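Local coordinates for protein 6-aminohexanoate-cyclic-dimer hydrolase (Arthrobacter sp., PDB 3A2P) that hydrolyses the cyclic dimer of 6-aminohexanoate, a by-product of nylon-6 manufacture, opening one amide bond to give the linear dimer, at residues 257-262 with 292-297; 432-437 with 461-466. All blocks are in the same frame, centred on the assembly; numbering follows the deposited sequence.

Contact 1 (257-262 with 292-297); sequences SLRVGV and GHDVND
Arg259 and Asp294 form a salt bridge on one face of a pair of parallel strands, NH1 lying 2.6 Å from Asp294 OD2. Their side chains run alongside each other, with guanidinium and carboxylate planes 69° apart, and NH1 comes to OD2 from above the carboxylate plane. The bent arginine chain brings its guanidinium nearer the other strand. Asn296 ND2 sits over one face of that guanidinium and donates to Asp294 OD1 at 3.0 Å, so the two carboxylate oxygens have separate partners. Beneath this polar cluster, backbone bonds knit the strands in parallel register: Val260 N reaches Asp294 O at 2.9 Å, Val260 O takes the N-H of Asn296, and Val262 N bonds to Asn296 O. On the other face Val295 meets both Val260 and Val262, the methyls Val262 CG2 and Val295 CG1 being tightly packed at 3.4 Å. The pair is the two ends of a beta-alpha-beta unit, 259-262 and 294-297 joined through helix 275-290, whose Ala285 and Ala289 lie against the valine face. Strand 294-297 is an outermost strand of the sheet within this chain.

Before the strands begin, side chains bond to backbone. The N-H of Leu258 points at His293 ND1 (3.1 Å, 163° at the hydrogen), practically in the imidazole plane; ND1 is thus the acceptor, while NE2 is hydrogen-bonded to Gln469 OE1. In Ser257 a chi1 of -178° sets OG opposite the backbone N, from where it donates to Gly292 O at 2.8 Å on a lone pair in the carbonyl plane. Gly292, the first residue beyond the helical conformation, has positive phi and closes the end of helix 275-290 in a Schellman motif. Further out, Trp381 makes a cation-pi contact with Arg259, and Asp297 OD1 is salt-bridged to Arg282 of the same helix.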
loop_
_atom_site.group_PDB
_atom_site.type_symbol
_atom_site.label_atom_id
_atom_site.label_comp_id
_atom_site.label_asym_id
_atom_site.label_seq_id
_atom_site.Cartn_x
_atom_site.Cartn_y
_atom_site.Cartn_z
ATOM N N SER A 257 -10.398 -3.518 26.855
ATOM C CA SER A 257 -8.972 -3.379 27.122
ATOM C C SER A 257 -8.204 -4.529 26.476
ATOM O O SER A 257 -8.424 -5.694 26.800
ATOM C CB SER A 257 -8.722 -3.362 28.633
ATOM O OG SER A 257 -7.347 -3.184 28.925
ATOM N N LEU A 258 -7.298 -4.195 25.565
ATOM C CA LEU A 258 -6.511 -5.208 24.866
ATOM C C LEU A 258 -5.071 -5.261 25.358
ATOM O O LEU A 258 -4.565 -4.297 25.932
ATOM C CB LEU A 258 -6.527 -4.916 23.362
ATOM C CG LEU A 258 -7.917 -4.809 22.725
ATOM C CD1 LEU A 258 -7.804 -4.318 21.285
ATOM C CD2 LEU A 258 -8.603 -6.162 22.783
ATOM N N ARG A 259 -4.420 -6.403 25.155
ATOM C CA ARG A 259 -3.022 -6.559 25.536
ATOM C C ARG A 259 -2.248 -5.973 24.358
ATOM O O ARG A 259 -2.247 -6.541 23.263
ATOM C CB ARG A 259 -2.662 -8.038 25.714
ATOM C CG ARG A 259 -3.120 -8.649 27.026
ATOM C CD ARG A 259 -2.270 -8.169 28.199
ATOM N NE ARG A 259 -0.898 -8.670 28.133
ATOM C CZ ARG A 259 0.038 -8.423 29.046
ATOM N NH1 ARG A 259 -0.240 -7.675 30.106
ATOM N NH2 ARG A 259 1.257 -8.927 28.903
ATOM N N VAL A 260 -1.609 -4.834 24.588
ATOM C CA VAL A 260 -0.861 -4.137 23.547
ATOM C C VAL A 260 0.635 -4.117 23.810
ATOM O O VAL A 260 1.080 -3.793 24.913
ATOM C CB VAL A 260 -1.347 -2.671 23.416
ATOM C CG1 VAL A 260 -0.529 -1.932 22.351
ATOM C CG2 VAL A 260 -2.831 -2.641 23.082
ATOM N N GLY A 261 1.406 -4.462 22.784
ATOM C CA GLY A 261 2.853 -4.452 22.895
ATOM C C GLY A 261 3.397 -3.308 22.051
ATOM O O GLY A 261 2.935 -3.088 20.930
ATOM N N VAL A 262 4.376 -2.584 22.584
ATOM C CA VAL A 262 4.971 -1.454 21.878
ATOM C C VAL A 262 6.430 -1.718 21.543
ATOM O O VAL A 262 7.197 -2.174 22.390
ATOM C CB VAL A 262 4.922 -0.164 22.731
ATOM C CG1 VAL A 262 5.350 1.032 21.892
ATOM C CG2 VAL A 262 3.531 0.036 23.295
ATOM N N GLY A 292 -7.259 3.105 28.315
ATOM C CA GLY A 292 -7.596 1.947 29.124
ATOM C C GLY A 292 -7.014 0.619 28.674
ATOM O O GLY A 292 -7.281 -0.412 29.290
ATOM N N HIS A 293 -6.229 0.626 27.602
ATOM C CA HIS A 293 -5.628 -0.610 27.119
ATOM C C HIS A 293 -4.442 -0.995 27.993
ATOM O O HIS A 293 -3.846 -0.149 28.658
ATOM C CB HIS A 293 -5.179 -0.453 25.661
ATOM C CG HIS A 293 -6.312 -0.314 24.694
ATOM N ND1 HIS A 293 -7.154 -1.360 24.381
ATOM C CD2 HIS A 293 -6.760 0.753 23.989
ATOM C CE1 HIS A 293 -8.071 -0.945 23.525
ATOM N NE2 HIS A 293 -7.854 0.333 23.271
ATOM N N ASP A 294 -4.114 -2.282 28.002
ATOM C CA ASP A 294 -2.992 -2.777 28.787
ATOM C C ASP A 294 -1.756 -2.685 27.897
ATOM O O ASP A 294 -1.416 -3.633 27.185
ATOM C CB ASP A 294 -3.252 -4.224 29.201
ATOM C CG ASP A 294 -2.148 -4.791 30.065
ATOM O OD1 ASP A 294 -1.223 -4.038 30.429
ATOM O OD2 ASP A 294 -2.209 -5.996 30.385
ATOM N N VAL A 295 -1.092 -1.534 27.949
ATOM C CA VAL A 295 0.080 -1.268 27.120
ATOM C C VAL A 295 1.407 -1.603 27.795
ATOM O O VAL A 295 1.664 -1.194 28.927
ATOM C CB VAL A 295 0.073 0.210 26.676
ATOM C CG1 VAL A 295 1.253 0.497 25.746
ATOM C CG2 VAL A 295 -1.242 0.521 25.989
ATOM N N ASN A 296 2.254 -2.340 27.080
ATOM C CA ASN A 296 3.550 -2.761 27.603
ATOM C C ASN A 296 4.620 -2.756 26.519
ATOM O O ASN A 296 4.307 -2.847 25.334
ATOM C CB ASN A 296 3.442 -4.186 28.149
ATOM C CG ASN A 296 2.332 -4.338 29.168
ATOM O OD1 ASN A 296 2.508 -4.021 30.342
ATOM N ND2 ASN A 296 1.174 -4.811 28.716
ATOM N N ASP A 297 5.883 -2.663 26.925
ATOM C CA ASP A 297 6.975 -2.712 25.962
ATOM C C ASP A 297 7.213 -4.189 25.687
ATOM O O ASP A 297 7.788 -4.904 26.508
ATOM C CB ASP A 297 8.250 -2.078 26.523
ATOM C CG ASP A 297 8.164 -0.566 26.609
ATOM O OD1 ASP A 297 7.257 0.021 25.985
ATOM O OD2 ASP A 297 9.016 0.037 27.294
#

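Contact 2 (432-437 with 461-466)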
loop_
_atom_site.group_PDB
_atom_site.type_symbol
_atom_site.label_atom_id
_atom_site.label_comp_id
_atom_site.label_asym_id
_atom_site.label_seq_id
_atom_site.Cartn_x
_atom_site.Cartn_y
_atom_site.Cartn_z
ATOM N N GLY A 432 1.303 -12.430 6.954
ATOM C CA GLY A 432 -0.013 -12.229 6.369
ATOM C C GLY A 432 -1.026 -11.568 7.293
ATOM O O GLY A 432 -2.212 -11.515 6.985
ATOM N N GLN A 433 -0.561 -11.052 8.425
ATOM C CA GLN A 433 -1.448 -10.397 9.384
ATOM C C GLN A 433 -1.859 -9.009 8.920
ATOM O O GLN A 433 -1.105 -8.332 8.226
ATOM C CB GLN A 433 -0.753 -10.283 10.734
ATOM C CG GLN A 433 -0.462 -11.611 11.386
ATOM C CD GLN A 433 0.552 -11.462 12.494
ATOM O OE1 GLN A 433 1.731 -11.238 12.235
ATOM N NE2 GLN A 433 0.099 -11.570 13.737
ATOM N N PRO A 434 -3.066 -8.565 9.300
ATOM C CA PRO A 434 -3.524 -7.236 8.887
ATOM C C PRO A 434 -2.696 -6.173 9.612
ATOM O O PRO A 434 -2.474 -6.261 10.824
ATOM C CB PRO A 434 -4.992 -7.230 9.304
ATOM C CG PRO A 434 -5.002 -8.112 10.521
ATOM C CD PRO A 434 -4.057 -9.237 10.162
ATOM N N ALA A 435 -2.231 -5.180 8.861
ATOM C CA ALA A 435 -1.412 -4.107 9.420
ATOM C C ALA A 435 -1.812 -2.782 8.797
ATOM O O ALA A 435 -1.925 -2.672 7.573
ATOM C CB ALA A 435 0.063 -4.382 9.155
ATOM N N ILE A 436 -2.016 -1.774 9.638
ATOM C CA ILE A 436 -2.425 -0.471 9.139
ATOM C C ILE A 436 -1.457 0.628 9.572
ATOM O O ILE A 436 -0.906 0.588 10.668
ATOM C CB ILE A 436 -3.861 -0.136 9.630
ATOM C CG1 ILE A 436 -4.431 1.047 8.842
ATOM C CG2 ILE A 436 -3.853 0.160 11.137
ATOM C CD1 ILE A 436 -5.910 1.307 9.123
ATOM N N SER A 437 -1.233 1.595 8.688
ATOM C CA SER A 437 -0.363 2.719 9.006
ATOM C C SER A 437 -1.288 3.916 9.180
ATOM O O SER A 437 -2.082 4.220 8.290
ATOM C CB SER A 437 0.622 3.001 7.872
ATOM O OG SER A 437 1.452 4.103 8.209
ATOM N N ASP A 461 -11.273 -6.347 12.223
ATOM C CA ASP A 461 -12.312 -5.732 13.043
ATOM C C ASP A 461 -11.708 -5.036 14.263
ATOM O O ASP A 461 -12.018 -3.872 14.533
ATOM C CB ASP A 461 -13.360 -6.781 13.467
ATOM C CG ASP A 461 -12.763 -7.921 14.275
ATOM O OD1 ASP A 461 -11.733 -8.488 13.849
ATOM O OD2 ASP A 461 -13.336 -8.263 15.335
ATOM N N LEU A 462 -10.842 -5.737 14.989
ATOM C CA LEU A 462 -10.187 -5.167 16.166
ATOM C C LEU A 462 -9.239 -4.048 15.741
ATOM O O LEU A 462 -9.131 -3.010 16.401
ATOM C CB LEU A 462 -9.379 -6.234 16.907
ATOM C CG LEU A 462 -10.111 -7.369 17.624
ATOM C CD1 LEU A 462 -9.078 -8.299 18.268
ATOM C CD2 LEU A 462 -11.046 -6.798 18.686
ATOM N N LEU A 463 -8.549 -4.270 14.631
ATOM C CA LEU A 463 -7.603 -3.285 14.119
ATOM C C LEU A 463 -8.284 -1.949 13.825
ATOM O O LEU A 463 -7.821 -0.900 14.268
ATOM C CB LEU A 463 -6.936 -3.819 12.851
ATOM C CG LEU A 463 -5.744 -3.042 12.285
ATOM C CD1 LEU A 463 -4.605 -3.000 13.306
ATOM C CD2 LEU A 463 -5.285 -3.720 11.006
ATOM N N LEU A 464 -9.383 -1.990 13.077
ATOM C CA LEU A 464 -10.109 -0.776 12.723
ATOM C C LEU A 464 -10.731 -0.114 13.947
ATOM O O LEU A 464 -10.830 1.111 14.015
ATOM C CB LEU A 464 -11.188 -1.091 11.690
ATOM C CG LEU A 464 -10.667 -1.557 10.330
ATOM C CD1 LEU A 464 -11.823 -2.011 9.458
ATOM C CD2 LEU A 464 -9.899 -0.424 9.669
ATOM N N GLN A 465 -11.150 -0.925 14.913
ATOM C CA GLN A 465 -11.734 -0.388 16.136
ATOM C C GLN A 465 -10.697 0.445 16.888
ATOM O O GLN A 465 -10.964 1.585 17.275
ATOM C CB GLN A 465 -12.249 -1.532 17.013
ATOM C CG GLN A 465 -13.577 -2.104 16.523
ATOM C CD GLN A 465 -13.872 -3.480 17.088
ATOM O OE1 GLN A 465 -13.192 -3.949 17.996
ATOM N NE2 GLN A 465 -14.898 -4.131 16.550
ATOM N N VAL A 466 -9.506 -0.112 17.085
ATOM C CA VAL A 466 -8.461 0.621 17.789
ATOM C C VAL A 466 -7.944 1.785 16.946
ATOM O O VAL A 466 -7.538 2.819 17.483
ATOM C CB VAL A 466 -7.291 -0.305 18.181
ATOM C CG1 VAL A 466 -6.192 0.499 18.872
ATOM C CG2 VAL A 466 -7.798 -1.386 19.122
#
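Leu463 points from helix 460-473 at the other segment and meets Ile436 of strand 435-442 and Pro434 just ahead of it, an apolar helix-on-sheet packing within the alpha/beta fold of this amidase-family enzyme. The helix and strand segments run nearly parallel, 21° apart, with axes 9.4 Å from each other at closest approach, a spacing filled from the helix by the Leu463 side chain, which reaches side chains and backbone alike. CG of Leu463 stands anti to the backbone N (chi1 -170°), carrying its two methyls out to the strand. CD2 lies 3.9 Å from Pro434 CB and also reaches the proline carbonyl, while CG and CD1 both meet the CG2 methyl of Ile436. The isoleucine crosses the leucine at a slant: its CG2 branch, set between the backbone N and the carbonyl carbon, takes the contact with Leu463, and the extended CG1 arm continues toward Leu464. Ala435 turns its CB away from the helix and touches Gln452 and Val454 of strand 448-455. Around this core, Leu187 of strand 185-188 touches both Leu463 and Ile436, and helix 219-229 packs on Leu464. Replacing Leu463 by an alanine would probably open a gap between helix and strand, leaving Pro434 CB and the Ile436 CG2 methyl without their mates. Beyond Leu463, Ile436 CD1 and Leu464 CD2 are a looser pair, 4.4 Å apart.

How the contacts relate
The two contacts lie about 15 Å apart, centre to centre, on the same side of the chain's centre, and both reach the same mixed sheet. Contact 1 is complete along the chain before contact 2 begins. It pairs the last two strands at one end of the sheet, about 26 Å from the chain's centre, whereas contact 2 is buried on strand 435-442, about 14 Å from it. Strands 448-455 and 383-387 stand between them in the sheet order. Helix 460-473, which supplies one side of contact 2, also reaches contact 1: Val466 CG2 packs on Leu258 CD1 at 3.6 Å, and Gln469 bonds to His293. Both contacts lie away from the annotated active-site residues.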